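Local coordinates for 2L protein (Yaba-like disease virus, PDB 3IT8), which probably binds and neutralises the host cytokine tumour necrosis factor, using an MHC class I-like domain followed by an Ig-like domain, at residues Asn45-Ala48 and Asp49-Ile53; Lys149-Lys152 and Ala153-Gly157; Lys172-Lys175 and Gly176-Lys180. One frame throughout, in Å; residues are numbered along the deposited sequence.

Contact 1 (Asn45-Ala48 and Asp49-Ile53); sequences NFRA and DWFNI. With NAG (2-acetamido-2-deoxy-beta-D-glucopyranose), chain N.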
ATOM      1  N   ASN D  45     -26.852  39.727 -15.716  1.00 55.00           N
ATOM      2  CA  ASN D  45     -26.970  40.594 -16.883  1.00 55.00           C
ATOM      3  C   ASN D  45     -26.393  39.913 -18.107  1.00 55.00           C
ATOM      4  O   ASN D  45     -26.838  40.129 -19.226  1.00 55.00           O
ATOM      5  CB  ASN D  45     -26.224  41.908 -16.668  1.00 63.71           C
ATOM      6  CG  ASN D  45     -26.542  42.546 -15.345  1.00 63.71           C
ATOM      7  OD1 ASN D  45     -27.706  42.690 -14.976  1.00 63.71           O
ATOM      8  ND2 ASN D  45     -25.502  42.946 -14.619  1.00 63.71           N
ATOM      9  N   PHE D  46     -25.394  39.078 -17.890  1.00 44.57           N
ATOM     10  CA  PHE D  46     -24.750  38.401 -18.992  1.00 44.57           C
ATOM     11  C   PHE D  46     -24.383  36.978 -18.642  1.00 44.57           C
ATOM     12  O   PHE D  46     -24.012  36.660 -17.506  1.00 44.57           O
ATOM     13  CB  PHE D  46     -23.483  39.155 -19.380  1.00 52.88           C
ATOM     14  CG  PHE D  46     -22.758  38.553 -20.537  1.00 52.88           C
ATOM     15  CD1 PHE D  46     -23.022  38.976 -21.830  1.00 52.88           C
ATOM     16  CD2 PHE D  46     -21.828  37.532 -20.341  1.00 52.88           C
ATOM     17  CE1 PHE D  46     -22.371  38.393 -22.914  1.00 52.88           C
ATOM     18  CE2 PHE D  46     -21.173  36.938 -21.418  1.00 52.88           C
ATOM     19  CZ  PHE D  46     -21.447  37.372 -22.708  1.00 52.88           C
ATOM     20  N   ARG D  47     -24.485  36.117 -19.638  1.00 51.16           N
ATOM     21  CA  ARG D  47     -24.107  34.721 -19.488  1.00 51.16           C
ATOM     22  C   ARG D  47     -23.577  34.213 -20.818  1.00 51.16           C
ATOM     23  O   ARG D  47     -24.308  34.193 -21.801  1.00 51.16           O
ATOM     24  CB  ARG D  47     -25.289  33.867 -19.078  1.00 63.28           C
ATOM     25  CG  ARG D  47     -24.889  32.415 -18.956  1.00 63.28           C
ATOM     26  CD  ARG D  47     -24.119  32.169 -17.671  1.00 63.28           C
ATOM     27  NE  ARG D  47     -25.025  31.729 -16.611  1.00 63.28           N
ATOM     28  CZ  ARG D  47     -24.881  32.013 -15.319  1.00 63.28           C
ATOM     29  NH1 ARG D  47     -23.858  32.751 -14.909  1.00 63.28           N
ATOM     30  NH2 ARG D  47     -25.763  31.555 -14.433  1.00 63.28           N
ATOM     31  N   ALA D  48     -22.310  33.815 -20.861  1.00 55.99           N
ATOM     32  CA  ALA D  48     -21.732  33.302 -22.099  1.00 55.99           C
ATOM     33  C   ALA D  48     -22.568  32.131 -22.620  1.00 55.99           C
ATOM     34  O   ALA D  48     -22.983  31.258 -21.854  1.00 55.99           O
ATOM     35  CB  ALA D  48     -20.308  32.860 -21.870  1.00 51.94           C
ATOM     36  N   ASP D  49     -22.817  32.134 -23.928  1.00 61.20           N
ATOM     37  CA  ASP D  49     -23.611  31.098 -24.584  1.00 61.20           C
ATOM     38  C   ASP D  49     -23.028  29.687 -24.437  1.00 61.20           C
ATOM     39  O   ASP D  49     -23.768  28.711 -24.407  1.00 61.20           O
ATOM     40  CB  ASP D  49     -23.763  31.439 -26.069  1.00128.38           C
ATOM     41  CG  ASP D  49     -22.431  31.753 -26.733  1.00128.38           C
ATOM     42  OD1 ASP D  49     -21.812  32.782 -26.375  1.00128.38           O
ATOM     43  OD2 ASP D  49     -21.998  30.970 -27.607  1.00128.38           O
ATOM     44  N   TRP D  50     -21.704  29.580 -24.339  1.00 52.23           N
ATOM     45  CA  TRP D  50     -21.063  28.275 -24.229  1.00 52.23           C
ATOM     46  C   TRP D  50     -21.009  27.665 -22.838  1.00 52.23           C
ATOM     47  O   TRP D  50     -20.653  26.494 -22.684  1.00 52.23           O
ATOM     48  CB  TRP D  50     -19.641  28.329 -24.779  1.00 44.65           C
ATOM     49  CG  TRP D  50     -18.763  29.389 -24.190  1.00 44.65           C
ATOM     50  CD1 TRP D  50     -18.556  30.654 -24.678  1.00 44.65           C
ATOM     51  CD2 TRP D  50     -17.935  29.272 -23.027  1.00 44.65           C
ATOM     52  NE1 TRP D  50     -17.643  31.328 -23.896  1.00 44.65           N
ATOM     53  CE2 TRP D  50     -17.251  30.506 -22.873  1.00 44.65           C
ATOM     54  CE3 TRP D  50     -17.701  28.249 -22.101  1.00 44.65           C
ATOM     55  CZ2 TRP D  50     -16.353  30.736 -21.829  1.00 44.65           C
ATOM     56  CZ3 TRP D  50     -16.807  28.479 -21.065  1.00 44.65           C
ATOM     57  CH2 TRP D  50     -16.146  29.712 -20.938  1.00 44.65           C
ATOM     58  N   PHE D  51     -21.373  28.443 -21.830  1.00 51.62           N
ATOM     59  CA  PHE D  51     -21.311  27.962 -20.463  1.00 51.62           C
ATOM     60  C   PHE D  51     -22.645  27.480 -19.904  1.00 51.62           C
ATOM     61  O   PHE D  51     -23.529  28.280 -19.620  1.00 51.62           O
ATOM     62  CB  PHE D  51     -20.746  29.069 -19.572  1.00 48.75           C
ATOM     63  CG  PHE D  51     -20.446  28.627 -18.169  1.00 48.75           C
ATOM     64  CD1 PHE D  51     -19.391  27.754 -17.909  1.00 48.75           C
ATOM     65  CD2 PHE D  51     -21.208  29.092 -17.098  1.00 48.75           C
ATOM     66  CE1 PHE D  51     -19.099  27.352 -16.602  1.00 48.75           C
ATOM     67  CE2 PHE D  51     -20.924  28.694 -15.787  1.00 48.75           C
ATOM     68  CZ  PHE D  51     -19.868  27.822 -15.540  1.00 48.75           C
ATOM     69  N   ASN D  52     -22.801  26.171 -19.759  1.00 55.08           N
ATOM     70  CA  ASN D  52     -24.024  25.610 -19.182  1.00 55.08           C
ATOM     71  C   ASN D  52     -23.691  25.446 -17.694  1.00 55.08           C
ATOM     72  O   ASN D  52     -23.014  24.496 -17.295  1.00 55.08           O
ATOM     73  CB  ASN D  52     -24.368  24.248 -19.817  1.00 79.84           C
ATOM     74  CG  ASN D  52     -25.482  23.511 -19.073  1.00 79.84           C
ATOM     75  OD1 ASN D  52     -25.301  23.128 -17.926  1.00 79.84           O
ATOM     76  ND2 ASN D  52     -26.643  23.338 -19.703  1.00 79.84           N
ATOM     77  N   ILE D  53     -24.154  26.381 -16.873  1.00 57.37           N
ATOM     78  CA  ILE D  53     -23.849  26.343 -15.448  1.00 57.37           C
ATOM     79  C   ILE D  53     -24.237  25.047 -14.743  1.00 57.37           C
ATOM     80  O   ILE D  53     -23.751  24.758 -13.651  1.00 57.37           O
ATOM     81  CB  ILE D  53     -24.497  27.534 -14.710  1.00 58.72           C
ATOM     82  CG1 ILE D  53     -23.719  27.832 -13.426  1.00 58.72           C
ATOM     83  CG2 ILE D  53     -25.939  27.209 -14.369  1.00 58.72           C
ATOM     84  CD1 ILE D  53     -23.924  29.236 -12.905  1.00 58.72           C
TER
HETATM   85  C1  NAG N 326     -27.020  22.073 -20.324  1.00112.96           C
HETATM   86  C2  NAG N 326     -27.724  21.132 -19.284  1.00112.96           C
HETATM   87  C3  NAG N 326     -28.673  20.069 -19.908  1.00112.96           C
HETATM   88  C4  NAG N 326     -29.469  20.620 -21.080  1.00112.96           C
HETATM   89  C5  NAG N 326     -28.461  21.211 -22.040  1.00112.96           C
HETATM   90  C6  NAG N 326     -29.027  21.629 -23.375  1.00112.96           C
HETATM   91  C7  NAG N 326     -26.593  19.096 -18.619  1.00112.96           C
HETATM   92  C8  NAG N 326     -25.772  18.562 -19.788  1.00112.96           C
HETATM   93  N2  NAG N 326     -26.714  20.422 -18.514  1.00112.96           N
HETATM   94  O3  NAG N 326     -29.567  19.570 -18.920  1.00112.96           O
HETATM   95  O4  NAG N 326     -30.202  19.575 -21.705  1.00112.96           O
HETATM   96  O5  NAG N 326     -27.879  22.373 -21.439  1.00112.96           O
HETATM   97  O6  NAG N 326     -27.984  22.036 -24.247  1.00112.96           O
HETATM   98  O7  NAG N 326     -27.116  18.307 -17.828  1.00112.96           O
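Ala48 CB lies over one face of the Trp50 indole, 4.0 Å from the centroid of its five-membered ring and 22° off the normal, which meets the geometry of a CH-pi contact. The touch is off-centre: the methyl sits nearest Trp50 NE1, at 3.7 Å. A chi1 of 54° sets Trp50 CG between its own backbone N and carbonyl carbon and so folds the ring back beside Ala48. On that same face lies Phe51 CB. The backbone beneath is a type I beta turn from Ala48 to Phe51, closed by Phe51 N donating to Ala48 O over 3.2 Å at 159°. Just before the turn, the Arg47 chain bends at its second and third torsions. Its CD comes near the Phe51 ring at the edge, 4.3 Å from CD2, and its guanidinium presents a face to Ile53 CD1. Behind these groups, Phe51 stacks on Tyr170 and Tyr64 touches both Arg47 and Ile53, while Asp49, poorly ordered, forms a salt bridge with Lys177. On edge strand 41-47 a classic beta bulge sets Asn45 and Phe46 both against Lys32 of strand 28-36. Asn52 carries an N-linked sugar through its 1.5 Å bond from ND2 to NAG C1, and NAG N2 donates a weak hydrogen bond to Asn52 OD1 (3.1 Å). The sugar's acetamide is thus tied back to the linking amide, while Trp50 and Phe51 pack against the helices.

Contact 2 (Lys149-Lys152 and Ala153-Gly157); sequences KDVK and AYLGG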
ATOM      1  N   LYS D 149     -18.281  32.388   9.660  1.00 59.31           N
ATOM      2  CA  LYS D 149     -18.392  30.992   9.282  1.00 59.31           C
ATOM      3  C   LYS D 149     -18.728  30.859   7.811  1.00 59.31           C
ATOM      4  O   LYS D 149     -18.239  29.950   7.135  1.00 59.31           O
ATOM      5  CB  LYS D 149     -19.442  30.273  10.146  1.00 74.50           C
ATOM      6  CG  LYS D 149     -19.131  30.295  11.648  1.00 74.50           C
ATOM      7  CD  LYS D 149     -17.672  29.896  11.946  1.00 74.50           C
ATOM      8  CE  LYS D 149     -17.232  30.319  13.351  1.00 74.50           C
ATOM      9  NZ  LYS D 149     -15.750  30.317  13.515  1.00 74.50           N
ATOM     10  N   ASP D 150     -19.550  31.769   7.303  1.00 46.77           N
ATOM     11  CA  ASP D 150     -19.918  31.713   5.897  1.00 46.77           C
ATOM     12  C   ASP D 150     -18.759  32.153   5.020  1.00 46.77           C
ATOM     13  O   ASP D 150     -18.567  31.615   3.925  1.00 46.77           O
ATOM     14  CB  ASP D 150     -21.146  32.579   5.626  1.00 86.80           C
ATOM     15  CG  ASP D 150     -22.415  31.970   6.185  1.00 86.80           C
ATOM     16  OD1 ASP D 150     -22.664  30.779   5.911  1.00 86.80           O
ATOM     17  OD2 ASP D 150     -23.163  32.680   6.890  1.00 86.80           O
ATOM     18  N   VAL D 151     -17.984  33.125   5.497  1.00 37.53           N
ATOM     19  CA  VAL D 151     -16.837  33.597   4.740  1.00 37.53           C
ATOM     20  C   VAL D 151     -15.893  32.424   4.571  1.00 37.53           C
ATOM     21  O   VAL D 151     -15.493  32.106   3.455  1.00 37.53           O
ATOM     22  CB  VAL D 151     -16.117  34.730   5.463  1.00 36.42           C
ATOM     23  CG1 VAL D 151     -14.846  35.085   4.727  1.00 25.73           C
ATOM     24  CG2 VAL D 151     -17.014  35.939   5.544  1.00 25.73           C
ATOM     25  N   LYS D 152     -15.554  31.766   5.680  1.00 52.91           N
ATOM     26  CA  LYS D 152     -14.656  30.613   5.644  1.00 52.91           C
ATOM     27  C   LYS D 152     -15.118  29.594   4.620  1.00 52.91           C
ATOM     28  O   LYS D 152     -14.341  29.097   3.811  1.00 52.91           O
ATOM     29  CB  LYS D 152     -14.603  29.924   7.006  1.00 85.99           C
ATOM     30  CG  LYS D 152     -13.641  30.519   8.003  1.00 67.91           C
ATOM     31  CD  LYS D 152     -13.725  29.737   9.300  1.00 67.91           C
ATOM     32  CE  LYS D 152     -12.730  30.247  10.314  1.00 67.91           C
ATOM     33  NZ  LYS D 152     -12.912  29.585  11.626  1.00 67.91           N
ATOM     34  N   ALA D 153     -16.398  29.282   4.667  1.00 54.58           N
ATOM     35  CA  ALA D 153     -16.973  28.305   3.763  1.00 54.58           C
ATOM     36  C   ALA D 153     -17.004  28.723   2.294  1.00 54.58           C
ATOM     37  O   ALA D 153     -16.554  27.973   1.426  1.00 54.58           O
ATOM     38  CB  ALA D 153     -18.374  27.956   4.237  1.00 18.12           C
ATOM     39  N   TYR D 154     -17.535  29.912   2.012  1.00 43.86           N
ATOM     40  CA  TYR D 154     -17.627  30.385   0.639  1.00 43.86           C
ATOM     41  C   TYR D 154     -16.293  30.767   0.034  1.00 43.86           C
ATOM     42  O   TYR D 154     -15.958  30.309  -1.046  1.00 43.86           O
ATOM     43  CB  TYR D 154     -18.585  31.573   0.552  1.00 53.89           C
ATOM     44  CG  TYR D 154     -20.012  31.211   0.865  1.00 48.58           C
ATOM     45  CD1 TYR D 154     -20.880  32.145   1.431  1.00 48.58           C
ATOM     46  CD2 TYR D 154     -20.497  29.939   0.592  1.00 48.58           C
ATOM     47  CE1 TYR D 154     -22.189  31.819   1.715  1.00 48.58           C
ATOM     48  CE2 TYR D 154     -21.805  29.605   0.871  1.00 48.58           C
ATOM     49  CZ  TYR D 154     -22.645  30.547   1.430  1.00 48.58           C
ATOM     50  OH  TYR D 154     -23.949  30.214   1.693  1.00 48.58           O
ATOM     51  N   LEU D 155     -15.533  31.602   0.727  1.00 36.29           N
ATOM     52  CA  LEU D 155     -14.249  32.051   0.215  1.00 36.29           C
ATOM     53  C   LEU D 155     -13.163  31.020   0.462  1.00 36.29           C
ATOM     54  O   LEU D 155     -12.439  30.616  -0.457  1.00 36.29           O
ATOM     55  CB  LEU D 155     -13.858  33.387   0.851  1.00 56.75           C
ATOM     56  CG  LEU D 155     -12.445  33.872   0.525  1.00 24.88           C
ATOM     57  CD1 LEU D 155     -12.278  34.080  -0.972  1.00 24.88           C
ATOM     58  CD2 LEU D 155     -12.176  35.166   1.278  1.00 24.88           C
ATOM     59  N   GLY D 156     -13.044  30.586   1.704  1.00 50.51           N
ATOM     60  CA  GLY D 156     -12.034  29.598   2.017  1.00 50.51           C
ATOM     61  C   GLY D 156     -12.213  28.317   1.222  1.00 50.51           C
ATOM     62  O   GLY D 156     -11.251  27.784   0.668  1.00 50.51           O
ATOM     63  N   GLY D 157     -13.444  27.817   1.158  1.00 39.18           N
ATOM     64  CA  GLY D 157     -13.692  26.592   0.430  1.00 39.18           C
ATOM     65  C   GLY D 157     -13.314  26.659  -1.037  1.00 39.18           C
ATOM     66  O   GLY D 157     -12.636  25.762  -1.564  1.00 39.18           O
TER
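Asp150 O approaches the Tyr154 ring obliquely, 3.4 Å from Tyr154 CG, and Asp150 CB is 4.1 Å from Tyr154 CE1 farther along the ring. With CG anti to its carbonyl carbon, chi1 -66°, Tyr154 leans back beside Asp150. Beyond the segment the ring packs edge-to-face with Phe68 and touches Asn65 and Trp69, all of helix 61-82. The backbone peptides carry the rest of the contact. Tyr154 N reaches Asp150 O at 2.8 Å in a nearly straight bond, 173° at the hydrogen, and Ala153 N binds Lys149 O at 3.2 Å. These are ordinary alpha-helical bonds. At Val151 O the pattern changes: Leu155 N donates at 2.8 Å, and Gly156 N adds a weak second bond at 3.4 Å, five residues on, which marks a wider pi-type turn. The helix concerned, 148-174, is one of the two that lie over the eight-stranded antiparallel sheet of an MHC class I-like domain, and at this end it packs against its partner, Val151 on Leu72 and Asp150 on Phe68. Leu155 turns to the sheet side and touches Tyr120 of strand 115-121. One turn back, Val151 CG1 lies 4.3 Å from Leu155 CB. The bond from Gly157 N to Lys152 O, 3.1 Å long, is weak and bent to 129°.

Contact 3 (Lys172-Lys175 and Gly176-Lys180); sequences KMAK and GKIPK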
ATOM      1  N   LYS D 172     -13.675  22.427 -20.299  1.00 53.48           N
ATOM      2  CA  LYS D 172     -14.416  21.491 -21.149  1.00 53.48           C
ATOM      3  C   LYS D 172     -15.419  22.201 -22.047  1.00 53.48           C
ATOM      4  O   LYS D 172     -15.445  21.982 -23.256  1.00 53.48           O
ATOM      5  CB  LYS D 172     -15.187  20.472 -20.316  1.00 77.91           C
ATOM      6  CG  LYS D 172     -14.362  19.357 -19.763  1.00 67.34           C
ATOM      7  CD  LYS D 172     -15.254  18.284 -19.171  1.00 67.34           C
ATOM      8  CE  LYS D 172     -14.420  17.123 -18.608  1.00 67.34           C
ATOM      9  NZ  LYS D 172     -15.239  15.947 -18.182  1.00 67.34           N
ATOM     10  N   MET D 173     -16.253  23.046 -21.452  1.00 54.55           N
ATOM     11  CA  MET D 173     -17.262  23.754 -22.217  1.00 54.55           C
ATOM     12  C   MET D 173     -16.710  24.869 -23.072  1.00 54.55           C
ATOM     13  O   MET D 173     -17.397  25.369 -23.942  1.00 54.55           O
ATOM     14  CB  MET D 173     -18.326  24.303 -21.279  1.00 68.57           C
ATOM     15  CG  MET D 173     -19.075  23.208 -20.557  1.00 57.13           C
ATOM     16  SD  MET D 173     -20.341  23.778 -19.419  1.00 57.13           S
ATOM     17  CE  MET D 173     -19.459  23.834 -17.921  1.00 57.13           C
ATOM     18  N   ALA D 174     -15.469  25.261 -22.841  1.00 51.15           N
ATOM     19  CA  ALA D 174     -14.901  26.339 -23.626  1.00 51.15           C
ATOM     20  C   ALA D 174     -14.123  25.828 -24.830  1.00 51.15           C
ATOM     21  O   ALA D 174     -13.985  26.540 -25.824  1.00 51.15           O
ATOM     22  CB  ALA D 174     -13.993  27.203 -22.743  1.00 32.17           C
ATOM     23  N   LYS D 175     -13.635  24.593 -24.738  1.00 88.94           N
ATOM     24  CA  LYS D 175     -12.822  23.982 -25.785  1.00 88.94           C
ATOM     25  C   LYS D 175     -12.934  24.597 -27.173  1.00 88.94           C
ATOM     26  O   LYS D 175     -11.992  25.225 -27.664  1.00 88.94           O
ATOM     27  CB  LYS D 175     -13.095  22.484 -25.877  1.00167.70           C
ATOM     28  CG  LYS D 175     -12.034  21.769 -26.687  1.00 85.99           C
ATOM     29  CD  LYS D 175     -12.223  20.269 -26.685  1.00 85.99           C
ATOM     30  CE  LYS D 175     -11.094  19.575 -27.447  1.00 85.99           C
ATOM     31  NZ  LYS D 175     -11.270  18.090 -27.512  1.00 85.99           N
ATOM     32  N   GLY D 176     -14.081  24.436 -27.814  1.00 57.95           N
ATOM     33  CA  GLY D 176     -14.212  24.994 -29.144  1.00 57.95           C
ATOM     34  C   GLY D 176     -14.639  26.445 -29.286  1.00 57.95           C
ATOM     35  O   GLY D 176     -14.339  27.065 -30.299  1.00 57.95           O
ATOM     36  N   LYS D 177     -15.309  27.010 -28.287  1.00 54.42           N
ATOM     37  CA  LYS D 177     -15.791  28.377 -28.417  1.00 54.42           C
ATOM     38  C   LYS D 177     -14.926  29.580 -28.040  1.00 54.42           C
ATOM     39  O   LYS D 177     -15.457  30.683 -27.898  1.00 54.42           O
ATOM     40  CB  LYS D 177     -17.149  28.495 -27.726  1.00187.75           C
ATOM     41  CG  LYS D 177     -18.231  27.645 -28.374  1.00187.75           C
ATOM     42  CD  LYS D 177     -19.604  28.130 -27.966  1.00187.75           C
ATOM     43  CE  LYS D 177     -20.710  27.367 -28.668  1.00 77.51           C
ATOM     44  NZ  LYS D 177     -22.046  27.916 -28.281  1.00 77.51           N
ATOM     45  N   ILE D 178     -13.614  29.404 -27.884  1.00 42.31           N
ATOM     46  CA  ILE D 178     -12.761  30.564 -27.562  1.00 42.31           C
ATOM     47  C   ILE D 178     -11.454  30.525 -28.342  1.00 42.31           C
ATOM     48  O   ILE D 178     -11.158  29.529 -28.988  1.00 42.31           O
ATOM     49  CB  ILE D 178     -12.444  30.650 -26.041  1.00 49.56           C
ATOM     50  CG1 ILE D 178     -11.536  29.497 -25.622  1.00 50.48           C
ATOM     51  CG2 ILE D 178     -13.739  30.623 -25.232  1.00 50.48           C
ATOM     52  CD1 ILE D 178     -10.891  29.702 -24.277  1.00 50.48           C
ATOM     53  N   PRO D 179     -10.656  31.603 -28.289  1.00 42.77           N
ATOM     54  CA  PRO D 179      -9.379  31.646 -29.015  1.00 42.77           C
ATOM     55  C   PRO D 179      -8.573  30.378 -28.812  1.00 42.77           C
ATOM     56  O   PRO D 179      -8.488  29.868 -27.694  1.00 42.77           O
ATOM     57  CB  PRO D 179      -8.685  32.864 -28.425  1.00170.77           C
ATOM     58  CG  PRO D 179      -9.795  33.762 -28.169  1.00 26.79           C
ATOM     59  CD  PRO D 179     -10.844  32.848 -27.533  1.00 26.79           C
ATOM     60  N   LYS D 180      -7.995  29.859 -29.896  1.00 54.39           N
ATOM     61  CA  LYS D 180      -7.187  28.648 -29.823  1.00 55.01           C
ATOM     62  C   LYS D 180      -5.845  28.954 -29.146  1.00 54.08           C
ATOM     63  O   LYS D 180      -5.383  30.097 -29.129  1.00 52.17           O
ATOM     64  CB  LYS D 180      -6.931  28.108 -31.226  1.00119.64           C
ATOM     65  CG  LYS D 180      -6.156  29.082 -32.090  1.00 91.18           C
ATOM     66  CD  LYS D 180      -5.516  28.387 -33.273  1.00 91.18           C
ATOM     67  CE  LYS D 180      -4.566  29.321 -34.007  1.00 91.18           C
ATOM     68  NZ  LYS D 180      -3.843  28.610 -35.101  1.00 91.18           N
TER
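Ala174 O receives a hydrogen bond from Lys177 N at 2.8 Å, but the angle at the hydrogen is only 119°, so the bond is weak despite its length. Gly176 N is almost as near, 2.9 Å from Ala174 O, yet its direction is too poor for bonding. The same carbonyl oxygen has apolar company: Ile178 CG1 lies 3.8 Å away. At the side-chain level Ala174 CB and Ile178 CG2 meet at 4.2 Å. Ile178 brings that methyl beside its own backbone N, with chi1 of CG1 at 68°, and thereby turns it back to the alanine. Tyr25 of strand 18-25 touches both Ala174 and Ile178, and Trp50 also lies on Ala174, so the pair sits between the sheet and that tryptophan's loop. Lys175 extends from CB outward; outside the two segments, its NZ has a long, weak ionic approach to an acidic side chain of another protein chain, and Lys172 packs on the backbone of that chain. Lys175 is the first residue to depart from helical backbone angles. The arrangement is that of a helix C terminus unwinding into a linker, here the exit from the long second helix of an MHC class I-like domain towards the Ig-like domain.

Along the chain the three contacts run in series, none enclosing or crossing another. Contact 1 comes first, bending the chain as edge strand 41-47 gives way to the loop before helix 61-82. Contact 2 follows on the early turns of helix 148-174, about 25 Å from contact 1 between centres, with nearest atoms about 14 Å apart. Contact 3 closes the turn at the far end of that same helix, about 30 Å from contact 2 between centres. There the fold brings the chain back to contact 1: Trp50 CE3 lies 3.4 Å from Met173 O, and Trp50 CB packs on Lys177 CD. The edge-strand loop is thereby joined to the helix end and the linker.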